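Local coordinates for DNA polymerase (Bacillus phage phi29, PDB 2PYJ), which replicates the viral genome by protein-primed, strand-displacing DNA synthesis of high processivity and fidelity, and also carries a 3'-5' proofreading exonuclease, at a contact of chain A with DNA. Sequence-based numbering; all coordinates share one arbitrary frame.

Contact 1: a contact of chain A with DNA. Residues 456-458, 498, 500, 529. With nucleotides of chain B.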
ATOM      1  N   ASP A 456      12.118  -3.477  10.758  1.00 12.81           N
ATOM      2  CA  ASP A 456      10.799  -3.479  10.114  1.00 13.25           C
ATOM      3  C   ASP A 456      10.919  -3.910   8.662  1.00 11.50           C
ATOM      4  O   ASP A 456      11.200  -3.101   7.783  1.00 12.49           O
ATOM      5  CB  ASP A 456      10.079  -2.126  10.222  1.00 13.81           C
ATOM      6  CG  ASP A 456       8.594  -2.220   9.812  1.00 16.66           C
ATOM      7  OD1 ASP A 456       8.196  -3.258   9.204  1.00 15.40           O
ATOM      8  OD2 ASP A 456       7.833  -1.273  10.100  1.00 14.06           O
ATOM      9  N   THR A 457      10.706  -5.204   8.444  1.00 11.95           N
ATOM     10  CA  THR A 457      10.576  -5.808   7.116  1.00 13.59           C
ATOM     11  C   THR A 457      11.915  -6.000   6.400  1.00 13.19           C
ATOM     12  O   THR A 457      12.250  -7.116   6.004  1.00 13.35           O
ATOM     13  CB  THR A 457       9.561  -5.037   6.216  1.00 14.36           C
ATOM     14  OG1 THR A 457       8.304  -4.923   6.909  1.00 11.88           O
ATOM     15  CG2 THR A 457       9.345  -5.755   4.891  1.00 13.36           C
ATOM     16  N   ASP A 458      12.660  -4.912   6.228  1.00 15.54           N
ATOM     17  CA  ASP A 458      13.896  -4.928   5.440  1.00 13.72           C
ATOM     18  C   ASP A 458      14.931  -3.948   5.986  1.00 13.55           C
ATOM     19  O   ASP A 458      15.789  -3.477   5.254  1.00 12.75           O
ATOM     20  CB  ASP A 458      13.591  -4.622   3.945  1.00 15.69           C
ATOM     21  CG  ASP A 458      13.317  -3.151   3.679  1.00 15.32           C
ATOM     22  OD1 ASP A 458      13.643  -2.634   2.552  1.00 17.49           O
ATOM     23  OD2 ASP A 458      12.784  -2.497   4.590  1.00 15.18           O
ATOM     24  N   LYS A 498       6.740  -0.144  15.079  1.00 10.76           N
ATOM     25  CA  LYS A 498       6.380   0.992  14.204  1.00 11.51           C
ATOM     26  C   LYS A 498       6.157   2.302  14.968  1.00 13.24           C
ATOM     27  O   LYS A 498       5.376   3.147  14.540  1.00  8.98           O
ATOM     28  CB  LYS A 498       5.151   0.652  13.334  1.00 11.13           C
ATOM     29  CG  LYS A 498       5.313  -0.622  12.495  1.00 12.76           C
ATOM     30  CD  LYS A 498       4.148  -0.792  11.516  1.00 11.76           C
ATOM     31  CE  LYS A 498       4.190  -2.134  10.811  1.00 12.91           C
ATOM     32  NZ  LYS A 498       5.104  -2.102   9.627  1.00 13.32           N
ATOM     33  N   TYR A 500       8.683   4.912  16.949  1.00  7.33           N
ATOM     34  CA  TYR A 500      10.016   5.333  17.414  1.00  7.99           C
ATOM     35  C   TYR A 500      10.402   6.709  16.922  1.00  7.75           C
ATOM     36  O   TYR A 500       9.885   7.188  15.904  1.00  8.31           O
ATOM     37  CB  TYR A 500      11.085   4.312  16.983  1.00  8.10           C
ATOM     38  CG  TYR A 500      11.291   4.187  15.481  1.00  6.89           C
ATOM     39  CD1 TYR A 500      12.202   5.001  14.813  1.00 10.12           C
ATOM     40  CD2 TYR A 500      10.587   3.241  14.736  1.00 10.24           C
ATOM     41  CE1 TYR A 500      12.411   4.883  13.432  1.00  9.42           C
ATOM     42  CE2 TYR A 500      10.775   3.115  13.351  1.00 10.15           C
ATOM     43  CZ  TYR A 500      11.684   3.933  12.711  1.00 11.27           C
ATOM     44  OH  TYR A 500      11.878   3.810  11.352  1.00 12.98           O
ATOM     45  N   LYS A 529       8.453   8.237  13.697  1.00  8.50           N
ATOM     46  CA  LYS A 529       7.811   7.119  13.020  1.00  9.66           C
ATOM     47  C   LYS A 529       6.785   6.504  13.953  1.00 10.98           C
ATOM     48  O   LYS A 529       7.119   6.040  15.032  1.00 12.04           O
ATOM     49  CB  LYS A 529       8.849   6.080  12.613  1.00 12.75           C
ATOM     50  CG  LYS A 529       9.806   6.585  11.556  1.00 14.89           C
ATOM     51  CD  LYS A 529       9.121   6.776  10.225  1.00 18.03           C
ATOM     52  CE  LYS A 529      10.119   7.180   9.149  1.00 20.87           C
ATOM     53  NZ  LYS A 529       9.402   7.716   7.957  1.00 23.85           N
TER
ATOM     54  P    DA B   9       4.754   6.592   9.432  1.00 15.76           P
ATOM     55  OP1  DA B   9       5.535   7.090  10.585  1.00 14.00           O
ATOM     56  OP2  DA B   9       5.024   7.110   8.076  1.00 14.98           O
ATOM     57  O5'  DA B   9       4.886   5.002   9.359  1.00 17.58           O
ATOM     58  C5'  DA B   9       5.115   4.210  10.514  1.00 15.60           C
ATOM     59  C4'  DA B   9       5.782   2.934  10.088  1.00 16.55           C
ATOM     60  O4'  DA B   9       4.802   2.076   9.465  1.00 16.86           O
ATOM     61  C3'  DA B   9       6.876   3.148   9.064  1.00 17.25           C
ATOM     62  O3'  DA B   9       7.978   2.304   9.369  1.00 18.97           O
ATOM     63  C2'  DA B   9       6.240   2.744   7.733  1.00 16.05           C
ATOM     64  C1'  DA B   9       5.259   1.673   8.194  1.00 15.93           C
ATOM     65  N9   DA B   9       4.126   1.515   7.291  1.00 15.19           N
ATOM     66  C8   DA B   9       3.420   2.503   6.653  1.00 14.57           C
ATOM     67  N7   DA B   9       2.450   2.059   5.890  1.00 14.57           N
ATOM     68  C5   DA B   9       2.508   0.695   6.044  1.00 13.51           C
ATOM     69  C6   DA B   9       1.745  -0.351   5.490  1.00 14.21           C
ATOM     70  N6   DA B   9       0.732  -0.131   4.634  1.00 11.14           N
ATOM     71  N1   DA B   9       2.077  -1.625   5.841  1.00 11.38           N
ATOM     72  C2   DA B   9       3.091  -1.826   6.699  1.00 13.30           C
ATOM     73  N3   DA B   9       3.883  -0.919   7.280  1.00 13.17           N
ATOM     74  C4   DA B   9       3.541   0.331   6.905  1.00 15.28           C
ATOM     75  N1  DOC B  10       5.836  -0.705   4.640  1.00 14.65           N
ATOM     76  C2  DOC B  10       4.914  -1.540   3.973  1.00 15.64           C
ATOM     77  N3  DOC B  10       4.013  -0.997   3.118  1.00 14.78           N
ATOM     78  C4  DOC B  10       3.979   0.331   2.884  1.00 14.98           C
ATOM     79  C5  DOC B  10       4.882   1.179   3.523  1.00 14.92           C
ATOM     80  C6  DOC B  10       5.814   0.629   4.412  1.00 15.27           C
ATOM     81  O2  DOC B  10       4.930  -2.775   4.186  1.00 14.28           O
ATOM     82  N4  DOC B  10       3.066   0.822   2.029  1.00 16.06           N
ATOM     83  C1' DOC B  10       6.793  -1.336   5.561  1.00 13.59           C
ATOM     84  C2' DOC B  10       7.934  -1.950   4.752  1.00 14.11           C
ATOM     85  C3' DOC B  10       9.146  -1.116   5.078  1.00 13.89           C
ATOM     86  C4' DOC B  10       8.803  -0.482   6.404  1.00 13.58           C
ATOM     87  O4' DOC B  10       7.360  -0.376   6.445  1.00 14.61           O
ATOM     88  C5' DOC B  10       9.444   0.895   6.548  1.00 12.65           C
ATOM     89  O5' DOC B  10       9.847   0.993   7.901  1.00 13.00           O
ATOM     90  P   DOC B  10       9.486   2.275   8.818  1.00 12.70           P
ATOM     91  OP1 DOC B  10      10.358   2.134  10.033  1.00 10.44           O
ATOM     92  OP2 DOC B  10       9.650   3.503   7.961  1.00 11.17           O
TER
HETATM   93  O   HOH W   1       8.643   0.569  11.623  1.00  2.61           O
HETATM   94  O   HOH W   2       5.987  -4.828   5.822  1.00  5.50           O
HETATM   95  O   HOH W   3       8.642   5.281   6.319  1.00 12.41           O
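Lys498 reaches the primer's penultimate nucleotide, DA9, on its minor-groove side, next to the YCDTD motif (Asp456, Thr457 and Asp458) of this family B polymerase. Its NZ donates to N3 of the adenine at 2.9 Å, an acceptor that every purine and, as O2, every pyrimidine offers near this position, which suits sequence-independent reading of a paired primer. On the way the aliphatic chain runs alongside the DA9 sugar, CD 3.6 Å from O4', before a bend at its end (chi4 -83°) turns the ammonium to the base. The same NZ forms a salt bridge with Asp456, meeting the syn lone pair of OD2 at 2.9 Å, while Thr457 OG1 donates to OD1 from the anti side, 28° out of the carboxylate plane. Together these bonds hold the carboxylate of the metal-binding Asp456. Thr457 OG1 also reaches O2 of the terminal dideoxycytidine DOC10 through a water. On the phosphate side, Tyr500 OH donates to OP1 of DOC10 at 2.6 Å, and that oxygen lies in the plane of the ring at its edge. CB of Lys529 packs over one face of this ring, 3.5 Å above its plane towards the rim, while its ammonium approaches OP2 of DOC10 through a water and probably eases the phosphate's negative charge. Asp458 OD2 lies 3.9 Å from the terminal C3', which in this dideoxy terminator bears no hydroxyl.

Contact 2: a contact of chain A with DNA. Residues 91, 93, 102, 188. With nucleotides of chain C.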
ATOM      1  N   ASN A  91     -23.103   1.641 -10.500  1.00  7.42           N
ATOM      2  CA  ASN A  91     -22.321   0.559  -9.921  1.00  9.85           C
ATOM      3  C   ASN A  91     -21.059   1.156  -9.348  1.00  9.90           C
ATOM      4  O   ASN A  91     -20.628   2.233  -9.764  1.00 10.11           O
ATOM      5  CB  ASN A  91     -21.980  -0.498 -10.989  1.00  9.91           C
ATOM      6  CG  ASN A  91     -21.561  -1.847 -10.389  1.00 13.81           C
ATOM      7  OD1 ASN A  91     -21.582  -2.054  -9.167  1.00 14.60           O
ATOM      8  ND2 ASN A  91     -21.182  -2.777 -11.260  1.00 15.61           N
ATOM      9  N   ILE A  93     -16.962   0.152  -7.505  1.00 10.81           N
ATOM     10  CA  ILE A  93     -15.943  -0.740  -6.979  1.00 11.81           C
ATOM     11  C   ILE A  93     -15.362  -0.023  -5.764  1.00 12.81           C
ATOM     12  O   ILE A  93     -14.607   0.937  -5.893  1.00 14.23           O
ATOM     13  CB  ILE A  93     -14.818  -1.078  -7.999  1.00 12.25           C
ATOM     14  CG1 ILE A  93     -15.388  -1.833  -9.206  1.00 12.93           C
ATOM     15  CG2 ILE A  93     -13.705  -1.950  -7.331  1.00 10.91           C
ATOM     16  CD1 ILE A  93     -14.345  -2.133 -10.288  1.00 13.66           C
ATOM     17  N   MET A 102     -13.955   2.858  -8.787  1.00 13.77           N
ATOM     18  CA  MET A 102     -14.854   3.126  -9.913  1.00 15.16           C
ATOM     19  C   MET A 102     -16.265   3.503  -9.472  1.00 12.47           C
ATOM     20  O   MET A 102     -16.780   2.962  -8.509  1.00 12.10           O
ATOM     21  CB  MET A 102     -14.923   1.879 -10.809  1.00 15.75           C
ATOM     22  CG  MET A 102     -15.605   2.084 -12.147  1.00 19.08           C
ATOM     23  SD  MET A 102     -15.840   0.534 -13.028  1.00 21.28           S
ATOM     24  CE  MET A 102     -17.174  -0.201 -12.079  1.00 19.61           C
ATOM     25  N   MET A 188      -6.455   1.065 -15.039  1.00 15.85           N
ATOM     26  CA  MET A 188      -7.097   1.950 -14.057  1.00 17.20           C
ATOM     27  C   MET A 188      -6.243   2.156 -12.788  1.00 16.37           C
ATOM     28  O   MET A 188      -6.485   3.088 -12.031  1.00 19.12           O
ATOM     29  CB  MET A 188      -8.545   1.494 -13.728  1.00 18.42           C
ATOM     30  CG  MET A 188      -8.709   0.488 -12.587  1.00 19.46           C
ATOM     31  SD  MET A 188     -10.436   0.298 -12.027  1.00 18.68           S
ATOM     32  CE  MET A 188     -11.149  -0.644 -13.385  1.00 15.73           C
TER
ATOM     33  P    DC C   2     -10.660  -9.671 -13.614  1.00 36.66           P
ATOM     34  OP1  DC C   2      -9.377  -9.874 -14.332  1.00 35.32           O
ATOM     35  OP2  DC C   2     -10.866 -10.307 -12.286  1.00 34.75           O
ATOM     36  O5'  DC C   2     -10.946  -8.100 -13.462  1.00 31.73           O
ATOM     37  C5'  DC C   2     -10.890  -7.286 -14.622  1.00 27.29           C
ATOM     38  C4'  DC C   2     -11.118  -5.822 -14.316  1.00 24.13           C
ATOM     39  O4'  DC C   2     -12.535  -5.566 -14.284  1.00 23.20           O
ATOM     40  C3'  DC C   2     -10.573  -5.295 -12.981  1.00 21.52           C
ATOM     41  O3'  DC C   2      -9.604  -4.315 -13.252  1.00 17.87           O
ATOM     42  C2'  DC C   2     -11.782  -4.683 -12.282  1.00 21.96           C
ATOM     43  C1'  DC C   2     -12.718  -4.447 -13.458  1.00 23.48           C
ATOM     44  N1   DC C   2     -14.178  -4.341 -13.147  1.00 24.45           N
ATOM     45  C2   DC C   2     -14.966  -3.446 -13.897  1.00 24.35           C
ATOM     46  O2   DC C   2     -14.445  -2.759 -14.791  1.00 23.61           O
ATOM     47  N3   DC C   2     -16.291  -3.355 -13.617  1.00 24.77           N
ATOM     48  C4   DC C   2     -16.832  -4.103 -12.650  1.00 25.57           C
ATOM     49  N4   DC C   2     -18.145  -3.964 -12.425  1.00 27.14           N
ATOM     50  C5   DC C   2     -16.056  -5.028 -11.877  1.00 25.38           C
ATOM     51  C6   DC C   2     -14.748  -5.117 -12.156  1.00 24.95           C
ATOM     52  P    DA C   3      -8.093  -4.459 -12.774  1.00 15.66           P
ATOM     53  OP1  DA C   3      -7.361  -3.401 -13.516  1.00 15.51           O
ATOM     54  OP2  DA C   3      -7.658  -5.877 -12.876  1.00 15.69           O
ATOM     55  O5'  DA C   3      -8.145  -4.092 -11.241  1.00 13.68           O
ATOM     56  C5'  DA C   3      -8.400  -2.750 -10.809  1.00 14.24           C
ATOM     57  C4'  DA C   3      -8.882  -2.722  -9.369  1.00 13.64           C
ATOM     58  O4'  DA C   3     -10.207  -3.284  -9.331  1.00 14.83           O
ATOM     59  C3'  DA C   3      -8.068  -3.547  -8.379  1.00 14.66           C
ATOM     60  O3'  DA C   3      -7.115  -2.747  -7.722  1.00 12.80           O
ATOM     61  C2'  DA C   3      -9.104  -4.064  -7.383  1.00 15.19           C
ATOM     62  C1'  DA C   3     -10.366  -4.150  -8.215  1.00 16.16           C
ATOM     63  N9   DA C   3     -10.671  -5.461  -8.786  1.00 17.67           N
ATOM     64  C8   DA C   3      -9.809  -6.348  -9.390  1.00 17.97           C
ATOM     65  N7   DA C   3     -10.392  -7.434  -9.840  1.00 17.98           N
ATOM     66  C5   DA C   3     -11.728  -7.247  -9.512  1.00 19.02           C
ATOM     67  C6   DA C   3     -12.888  -8.037  -9.708  1.00 20.43           C
ATOM     68  N6   DA C   3     -12.867  -9.230 -10.313  1.00 20.48           N
ATOM     69  N1   DA C   3     -14.079  -7.549  -9.259  1.00 20.76           N
ATOM     70  C2   DA C   3     -14.101  -6.349  -8.651  1.00 21.00           C
ATOM     71  N3   DA C   3     -13.076  -5.520  -8.407  1.00 20.34           N
ATOM     72  C4   DA C   3     -11.914  -6.030  -8.868  1.00 18.90           C
TER
HETATM   73  O   HOH W   4      -7.945  -1.568 -15.656  1.00 14.79           O
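Water joins the backbone N of Met188 to OP1 of the DA3 phosphate, 2.9 Å from that oxygen, where the unpaired template strand passes the 3'-5' exonuclease domain of this family B DNA polymerase. The N-H of Met188 points nearly straight at the water (164° at H), so the main chain is linked to the phosphate through water, a contact that should not depend on base sequence. The side chains make apolar contacts with the two nucleotides. Ile93, which lies on strand 89-94 and is involved in binding template-primer structures, sets its CD1 methyl over the face of the unpaired DC2 pyrimidine ring, 3.5 Å from the centroid, in a CH-pi contact. Its extended chain (chi2 177°) carries that methyl out to the base, while the other branch, CG2, turns to DA3 and lies 3.8 Å from the adenine N3. One isoleucine thereby touches two successive nucleotides with different branches. Met102, on the neighbouring strand 100-110, sets its terminal methyl above the same face of DC2, at the rim by N3, with CE 3.6 Å from N3; the bend at its thioether (chi3 73°) turns CE towards the base. Farther along that base, the amide of Asn91 comes near the exocyclic amine, a van der Waals approach of two nitrogens. Met188 lies alongside the backbone: its CG packs 3.7 Å from C5' of DA3, and its CE reaches the sugar of DC2. Within the DNA, N6 of DA3 donates to OP2 of DC2 at 3.0 Å, a bond between consecutive nucleotides that probably steadies how the two lie against each other.

The C-alpha centres of contact 1 and contact 2 are about 33 Å apart, and the two share no residue, secondary-structure element or DNA strand. Contact 1 holds the paired 3' end of primer chain B with residues of the polymerisation region, whereas contact 2 guides unpaired nucleotides near the 5' end of template chain C with residues of the exonuclease and strand-displacement region. The polymerase therefore engages the substrate both at the site of synthesis and downstream, on template not yet copied. This arrangement fits single-stranded template being fed towards the active site, and may contribute to processive, strand-displacing replication.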